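TRAP dicarboxylate transporter-DctP subunit (Desulfovibrio desulfuricans subsp. desulfuricans, PDB 4NHB) binds sn-glycerol 3-phosphate in its cleft and, as a periplasmic solute-binding protein, probably delivers such solutes to a TRAP membrane transporter. Local coordinates at residues T29-K37 and I87-Q95. Numbering follows the deposited sequence.
Sequences TVIKMAGMK and IQMCATGTQ. With G3P (sn-glycerol-3-phosphate), chain P.
M33 and M89 pair as a parallel beta bridge, their side chains lying on the same face of the sheet, where strands 30-34 and 89-92 run side by side, their N-to-C directions 20° apart, in the central sheet of a domain of the periplasmic binding protein fold. The chain between them includes helices 42-57 and 75-84 and strand 63-67, which flanks strand 30-34 on its other edge, an arrangement built by beta-alpha-beta crossovers. Three backbone hydrogen bonds are the evidence: M89 N to K32 O (3.0 Å), A34 N to M89 O, and A91 N to A34 O (2.8 Å), the last almost collinear with the carbonyl. Before the strand proper, Q88 takes over a backbone acceptor's role: its OE1 receives K32 N at 2.9 Å in the carbonyl plane, with a nearly straight N-H...O angle of 175°.

The side chain of M89 can be traced outward. M89 CB lies against M33 CG; M89 CG, anti to the carbonyl carbon (chi1 -66°), reaches I31 CG2; M89 SD sits 3.7 Å from I31 CG2; and M89 CE, after a bend at chi3, meets M33 CE at 3.7 Å. F50 of helix 42-57 touches both methionines. A34 and C90 point to the opposite face, where A34 CB packs on I87 CD1.

Past the strands both segments enter the ligand site. K37 NZ bonds to phosphate oxygen O4P of G3P and pairs with D215, while T94 N donates to ligand O1. Q95 NE2, bonded chiefly to E75, gives a weak bond to ligand O2, and M36 approaches this amide from the opposing direction, bringing its SD to 3.3 Å from Q95 NE2 and its CE to 3.6 Å from G3P O4P.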
loop_
_atom_site.group_PDB
_atom_site.type_symbol
_atom_site.label_atom_id
_atom_site.label_comp_id
_atom_site.label_asym_id
_atom_site.label_seq_id
_atom_site.Cartn_x
_atom_site.Cartn_y
_atom_site.Cartn_z
ATOM N N THR A 29 28.637 -2.620 3.621
ATOM C CA THR A 29 27.921 -1.592 2.893
ATOM C C THR A 29 26.572 -1.365 3.560
ATOM O O THR A 29 25.813 -2.307 3.766
ATOM C CB THR A 29 27.717 -1.974 1.400
ATOM O OG1 THR A 29 28.976 -1.974 0.709
ATOM C CG2 THR A 29 26.797 -0.977 0.709
ATOM N N VAL A 30 26.281 -0.128 3.924
ATOM C CA VAL A 30 25.003 0.179 4.569
ATOM C C VAL A 30 23.944 0.621 3.575
ATOM O O VAL A 30 24.187 1.501 2.751
ATOM C CB VAL A 30 25.140 1.253 5.635
ATOM C CG1 VAL A 30 23.758 1.640 6.167
ATOM C CG2 VAL A 30 26.020 0.749 6.766
ATOM N N ILE A 31 22.779 -0.027 3.644
ATOM C CA ILE A 31 21.588 0.401 2.893
ATOM C C ILE A 31 20.521 1.021 3.819
ATOM O O ILE A 31 20.047 0.388 4.754
ATOM C CB ILE A 31 20.964 -0.791 2.123
ATOM C CG1 ILE A 31 21.905 -1.257 1.006
ATOM C CG2 ILE A 31 19.612 -0.424 1.556
ATOM C CD1 ILE A 31 21.438 -2.530 0.295
ATOM N N LYS A 32 20.162 2.263 3.547
ATOM C CA LYS A 32 19.173 2.969 4.333
ATOM C C LYS A 32 17.861 2.864 3.594
ATOM O O LYS A 32 17.802 3.132 2.403
ATOM C CB LYS A 32 19.541 4.427 4.455
ATOM C CG LYS A 32 21.001 4.702 4.818
ATOM C CD LYS A 32 21.140 5.086 6.249
ATOM C CE LYS A 32 22.609 5.176 6.664
ATOM N NZ LYS A 32 23.059 6.577 6.854
ATOM N N MET A 33 16.829 2.431 4.310
ATOM C CA MET A 33 15.496 2.280 3.795
ATOM C C MET A 33 14.510 3.029 4.662
ATOM O O MET A 33 14.440 2.807 5.876
ATOM C CB MET A 33 15.091 0.812 3.839
ATOM C CG MET A 33 13.859 0.491 3.053
ATOM S SD MET A 33 13.351 -1.207 3.312
ATOM C CE MET A 33 14.775 -2.156 2.825
ATOM N N ALA A 34 13.709 3.865 4.037
ATOM C CA ALA A 34 12.674 4.585 4.761
ATOM C C ALA A 34 11.315 4.019 4.440
ATOM O O ALA A 34 11.081 3.499 3.353
ATOM C CB ALA A 34 12.700 6.041 4.391
ATOM N N GLY A 35 10.411 4.153 5.400
ATOM C CA GLY A 35 9.017 3.811 5.204
ATOM C C GLY A 35 8.094 4.706 5.982
ATOM O O GLY A 35 8.539 5.684 6.591
ATOM N N MET A 36 6.811 4.344 5.978
ATOM C CA MET A 36 5.751 5.268 6.365
ATOM C C MET A 36 4.858 4.658 7.410
ATOM O O MET A 36 3.897 5.309 7.840
ATOM C CB MET A 36 4.902 5.684 5.140
ATOM C CG MET A 36 4.157 4.532 4.503
ATOM S SD MET A 36 3.063 5.074 3.121
ATOM C CE MET A 36 1.755 5.887 4.045
ATOM N N LYS A 37 5.182 3.430 7.841
ATOM C CA LYS A 37 4.295 2.690 8.741
ATOM C C LYS A 37 4.948 2.359 10.090
ATOM O O LYS A 37 6.175 2.308 10.222
ATOM C CB LYS A 37 3.727 1.410 8.084
ATOM C CG LYS A 37 2.915 1.607 6.813
ATOM C CD LYS A 37 1.655 2.486 7.044
ATOM C CE LYS A 37 0.892 2.714 5.734
ATOM N NZ LYS A 37 -0.459 3.336 5.957
ATOM N N ILE A 87 19.287 8.273 0.122
ATOM C CA ILE A 87 19.119 6.945 0.749
ATOM C C ILE A 87 18.974 5.931 -0.379
ATOM O O ILE A 87 18.677 6.330 -1.510
ATOM C CB ILE A 87 17.925 6.851 1.732
ATOM C CG1 ILE A 87 16.603 7.089 1.005
ATOM C CG2 ILE A 87 18.155 7.806 2.900
ATOM C CD1 ILE A 87 15.343 6.949 1.869
ATOM N N GLN A 88 19.179 4.642 -0.095
ATOM C CA GLN A 88 19.210 3.663 -1.187
ATOM C C GLN A 88 17.844 3.051 -1.496
ATOM O O GLN A 88 17.545 2.761 -2.656
ATOM C CB GLN A 88 20.221 2.547 -0.923
ATOM C CG GLN A 88 21.669 3.007 -0.819
ATOM C CD GLN A 88 21.875 3.950 0.319
ATOM O OE1 GLN A 88 21.466 3.687 1.445
ATOM N NE2 GLN A 88 22.504 5.090 0.032
ATOM N N MET A 89 17.022 2.864 -0.466
ATOM C CA MET A 89 15.737 2.194 -0.631
ATOM C C MET A 89 14.585 2.854 0.108
ATOM O O MET A 89 14.794 3.634 1.033
ATOM C CB MET A 89 15.868 0.765 -0.133
ATOM C CG MET A 89 16.806 -0.041 -0.981
ATOM S SD MET A 89 16.833 -1.779 -0.456
ATOM C CE MET A 89 15.182 -2.346 -0.892
ATOM N N CYS A 90 13.362 2.525 -0.293
ATOM C CA CYS A 90 12.181 3.008 0.431
ATOM C C CYS A 90 11.039 2.042 0.212
ATOM O O CYS A 90 11.034 1.322 -0.774
ATOM C CB CYS A 90 11.777 4.437 0.012
ATOM S SG CYS A 90 11.126 4.668 -1.637
ATOM N N ALA A 91 10.112 1.991 1.174
ATOM C CA ALA A 91 8.884 1.207 1.044
ATOM C C ALA A 91 7.716 2.175 0.923
ATOM O O ALA A 91 7.545 3.052 1.784
ATOM C CB ALA A 91 8.676 0.335 2.277
ATOM N N THR A 92 6.929 2.034 -0.130
ATOM C CA THR A 92 5.746 2.860 -0.276
ATOM C C THR A 92 4.790 2.196 -1.255
ATOM O O THR A 92 5.087 1.088 -1.775
ATOM C CB THR A 92 6.139 4.315 -0.654
ATOM O OG1 THR A 92 5.040 5.193 -0.400
ATOM C CG2 THR A 92 6.520 4.453 -2.119
ATOM N N GLY A 93 3.653 2.848 -1.494
ATOM C CA GLY A 93 2.640 2.337 -2.375
ATOM C C GLY A 93 2.336 3.207 -3.597
ATOM O O GLY A 93 3.237 3.639 -4.329
ATOM N N THR A 94 1.048 3.444 -3.840
ATOM C CA THR A 94 0.649 4.125 -5.073
ATOM C C THR A 94 0.936 5.639 -5.053
ATOM O O THR A 94 0.500 6.391 -5.963
ATOM C CB THR A 94 -0.828 3.899 -5.372
ATOM O OG1 THR A 94 -1.580 4.283 -4.215
ATOM C CG2 THR A 94 -1.110 2.416 -5.752
ATOM N N GLN A 95 1.641 6.084 -4.010
ATOM C CA GLN A 95 2.251 7.410 -3.978
ATOM C C GLN A 95 3.118 7.612 -5.233
ATOM O O GLN A 95 3.250 8.709 -5.763
ATOM C CB GLN A 95 3.103 7.571 -2.716
ATOM C CG GLN A 95 2.319 7.641 -1.353
ATOM C CD GLN A 95 1.917 6.256 -0.803
ATOM O OE1 GLN A 95 1.946 5.239 -1.513
ATOM N NE2 GLN A 95 1.550 6.223 0.461
HETATM O O1 G3P P . -0.580 2.705 -1.341
HETATM C C1 G3P P . -1.183 3.908 -0.968
HETATM C C2 G3P P . -1.585 3.857 0.512
HETATM O O2 G3P P . -0.443 3.621 1.290
HETATM C C3 G3P P . -2.226 5.195 0.913
HETATM O O1P G3P P . -3.091 4.981 1.982
HETATM O O4P G3P P . -1.458 4.328 3.665
HETATM O O2P G3P P . -2.066 6.788 3.426
HETATM O O3P G3P P . -3.695 5.201 4.448
HETATM P P G3P P . -2.537 5.354 3.467
#